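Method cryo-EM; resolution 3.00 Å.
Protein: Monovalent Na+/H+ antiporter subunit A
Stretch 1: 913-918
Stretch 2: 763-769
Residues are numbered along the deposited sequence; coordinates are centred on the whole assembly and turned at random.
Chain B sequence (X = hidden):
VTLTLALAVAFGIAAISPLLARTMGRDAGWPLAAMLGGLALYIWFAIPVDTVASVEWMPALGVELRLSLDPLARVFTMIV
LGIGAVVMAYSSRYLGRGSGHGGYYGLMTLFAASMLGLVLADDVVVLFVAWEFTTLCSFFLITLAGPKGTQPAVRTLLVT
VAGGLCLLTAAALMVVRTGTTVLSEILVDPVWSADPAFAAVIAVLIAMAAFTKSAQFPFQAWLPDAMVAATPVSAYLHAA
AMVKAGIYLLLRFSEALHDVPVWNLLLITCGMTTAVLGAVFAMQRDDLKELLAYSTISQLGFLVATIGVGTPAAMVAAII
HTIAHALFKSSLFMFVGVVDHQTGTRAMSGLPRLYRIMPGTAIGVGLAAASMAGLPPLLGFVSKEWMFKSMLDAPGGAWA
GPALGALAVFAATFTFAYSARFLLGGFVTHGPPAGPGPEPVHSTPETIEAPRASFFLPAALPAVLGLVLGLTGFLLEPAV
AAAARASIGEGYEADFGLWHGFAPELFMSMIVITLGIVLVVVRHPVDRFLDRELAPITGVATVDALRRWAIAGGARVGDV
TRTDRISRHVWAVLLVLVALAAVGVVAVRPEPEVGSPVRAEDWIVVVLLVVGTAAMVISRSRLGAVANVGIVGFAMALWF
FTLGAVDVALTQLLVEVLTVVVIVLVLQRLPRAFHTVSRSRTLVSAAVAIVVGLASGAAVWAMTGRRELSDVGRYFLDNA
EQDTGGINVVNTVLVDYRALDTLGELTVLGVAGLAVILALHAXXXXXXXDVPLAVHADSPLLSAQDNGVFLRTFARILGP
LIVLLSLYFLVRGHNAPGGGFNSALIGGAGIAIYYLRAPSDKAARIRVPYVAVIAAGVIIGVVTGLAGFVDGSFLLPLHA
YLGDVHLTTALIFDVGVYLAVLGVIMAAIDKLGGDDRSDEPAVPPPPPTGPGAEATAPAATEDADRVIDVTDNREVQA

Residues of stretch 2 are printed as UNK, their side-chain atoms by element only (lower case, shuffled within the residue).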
# COMPACT_ATOMS: atom_id res chain seq x y z
N GLY B 913 -12.44 11.64 26.46
CA GLY B 913 -12.62 12.48 27.63
C GLY B 913 -12.34 11.77 28.94
O GLY B 913 -13.09 10.87 29.33
N GLY B 914 -11.27 12.17 29.62
CA GLY B 914 -10.94 11.57 30.89
C GLY B 914 -10.47 10.13 30.75
O GLY B 914 -10.15 9.65 29.67
N ASP B 915 -10.43 9.45 31.89
CA ASP B 915 -10.05 8.04 31.93
C ASP B 915 -11.24 7.15 32.28
O ASP B 915 -11.63 6.30 31.47
CB ASP B 915 -8.92 7.83 32.94
CG ASP B 915 -7.60 8.41 32.47
OD1 ASP B 915 -7.48 8.71 31.26
OD2 ASP B 915 -6.68 8.56 33.30
N ASP B 916 -11.84 7.36 33.45
CA ASP B 916 -13.12 6.77 33.86
C ASP B 916 -13.26 5.32 33.40
O ASP B 916 -14.18 4.95 32.67
CB ASP B 916 -14.28 7.62 33.36
CG ASP B 916 -15.61 7.24 33.99
OD1 ASP B 916 -15.67 6.22 34.71
OD2 ASP B 916 -16.58 7.99 33.80
N ARG B 917 -12.31 4.49 33.83
CA ARG B 917 -12.36 3.05 33.53
C ARG B 917 -13.48 2.43 34.36
O ARG B 917 -13.28 1.94 35.47
CB ARG B 917 -11.02 2.39 33.82
CG ARG B 917 -9.88 2.85 32.93
CD ARG B 917 -8.55 2.72 33.66
NE ARG B 917 -8.27 1.33 33.99
CZ ARG B 917 -7.22 0.65 33.55
NH1 ARG B 917 -6.35 1.23 32.75
NH2 ARG B 917 -7.05 -0.62 33.91
N SER B 918 -14.69 2.47 33.79
CA SER B 918 -15.88 2.03 34.51
C SER B 918 -16.74 1.06 33.70
O SER B 918 -17.91 0.86 34.04
CB SER B 918 -16.72 3.23 34.94
OG SER B 918 -17.99 2.81 35.43
N UNK B 763 -5.86 -0.44 22.63
CA UNK B 763 -4.75 0.05 23.44
C UNK B 763 -5.27 1.06 24.45
O UNK B 763 -6.08 1.92 24.12
c UNK B 763 -1.55 0.30 21.30
n UNK B 763 0.05 -1.26 23.01
c UNK B 763 -2.90 -0.28 21.71
c UNK B 763 -3.67 0.70 22.57
n UNK B 763 -0.81 0.80 22.45
n UNK B 763 0.59 0.58 24.27
c UNK B 763 -0.06 0.04 23.24
N UNK B 764 -4.79 0.94 25.69
CA UNK B 764 -5.14 1.91 26.72
C UNK B 764 -4.55 3.27 26.36
O UNK B 764 -3.35 3.39 26.14
n UNK B 764 -7.83 1.42 30.10
n UNK B 764 -9.14 1.34 28.21
c UNK B 764 -8.99 1.13 29.51
c UNK B 764 -4.62 1.45 28.08
c UNK B 764 -6.68 1.98 29.41
n UNK B 764 -9.99 0.63 30.21
c UNK B 764 -5.69 0.90 29.00
N UNK B 765 -5.41 4.28 26.29
CA UNK B 765 -4.93 5.63 26.06
C UNK B 765 -4.09 6.09 27.25
O UNK B 765 -4.26 5.61 28.37
c UNK B 765 -6.10 6.59 25.84
N UNK B 766 -3.17 7.01 26.99
CA UNK B 766 -2.35 7.55 28.06
C UNK B 766 -3.24 8.18 29.13
O UNK B 766 -4.22 8.86 28.80
c UNK B 766 0.72 9.18 26.31
c UNK B 766 -1.38 8.60 27.51
c UNK B 766 0.31 6.83 27.03
c UNK B 766 -0.33 8.11 26.52
N UNK B 767 -2.94 7.97 30.41
CA UNK B 767 -3.73 8.62 31.45
C UNK B 767 -3.47 10.12 31.46
O UNK B 767 -2.41 10.59 31.03
c UNK B 767 -3.22 7.96 32.75
c UNK B 767 -1.87 7.13 30.96
c UNK B 767 -2.42 6.77 32.30
N UNK B 768 -4.46 10.87 31.94
CA UNK B 768 -4.32 12.31 32.01
C UNK B 768 -3.11 12.68 32.86
O UNK B 768 -3.00 12.23 34.00
c UNK B 768 -5.40 14.33 33.14
c UNK B 768 -8.94 13.92 33.26
n UNK B 768 -9.27 14.75 32.28
n UNK B 768 -9.81 13.01 33.67
c UNK B 768 -6.73 14.99 33.46
c UNK B 768 -5.59 12.94 32.57
n UNK B 768 -7.75 14.01 33.84
N UNK B 769 -2.21 13.47 32.28
CA UNK B 769 -0.93 13.74 32.92
C UNK B 769 -1.13 14.39 34.29
O UNK B 769 -1.92 15.33 34.44
c UNK B 769 1.46 16.58 31.77
n UNK B 769 0.47 17.28 30.97
c UNK B 769 -0.08 14.63 32.02
c UNK B 769 0.01 18.50 31.23
n UNK B 769 0.46 19.16 32.29
c UNK B 769 0.82 15.61 32.75
n UNK B 769 -0.89 19.06 30.44

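Position 763 carries three carbons, a nitrogen, and then a carbon bearing two more nitrogens, the unbranched arm and flat terminus of an arginine. R763 is the first residue after a helix to leave helical phi/psi; its side chain comes no nearer to the other stretch than the 10.5 Å from R763 CB to R917 NH1, and its NE and NH1 are hydrogen-bonded elsewhere in the structure.

Position 764 has the same inventory, three carbons, a nitrogen and a carbon with two nitrogens, but here CA-to-CB points toward stretch 1 and the nitrogen within the chain lies 3.0 Å from R917 NH1. This is R764. Two donors meet, so no hydrogen bond forms: R764 NE sits over one face of the R917 guanidinium, while R917 NH1 lies at the edge of the R764 group, near its plane. Like charges this close are a cost rather than a grip, and at 3.0 Å resolution the exact spacing deserves caution.

Position 765 shows a single side-chain carbon; its CA-to-CB bond points toward stretch 1 but falls short of it. This is A765, which makes no contact.

Position 766 has four carbons forked at the second, and its backbone O stands 4.1 Å from D915 OD1. The fork makes it leucine. L766 turns its CA-to-CB bond away and offers mainly backbone.

At position 767 three carbons close a ring onto the backbone nitrogen, and D915 OD2 lies 3.5 Å from the CA and 3.6 Å from the CB. The residue is proline. The CA-to-CB bond of P767 points sideways. Its nitrogen has no hydrogen to donate.

Position 768 again has three carbons, a nitrogen and a carbon with two nitrogens, one of them 3.3 Å from G914 CA. R768 reaches out with its first two chi angles both t, and its NH2 comes so close to G914 that an ideal CB there would also lie only 3.3 Å from it. The positive phi of G914 favours glycine by itself.

Position 769 repeats the three carbons, nitrogen and two-nitrogen carbon; R769 stays out of reach of the other stretch, its NE hydrogen-bonded elsewhere.

The contact is small, 281 Å² over both sides, and joins loops far apart in sequence. Its one hydrogen bond is weak: R768 N to D915 OD2, 3.5 Å at 155°. D915, in rotamer m, points toward the partner and lays its carboxylate along the backbone from L766 to R768, so the acid reads main chain. The lesson for a designer is that abundant arginines do not guarantee salt bridges: none spans these stretches, and close approach by G914 and D915 supplies much of the fit.

Stretch 2 (763-769) RRALPRR
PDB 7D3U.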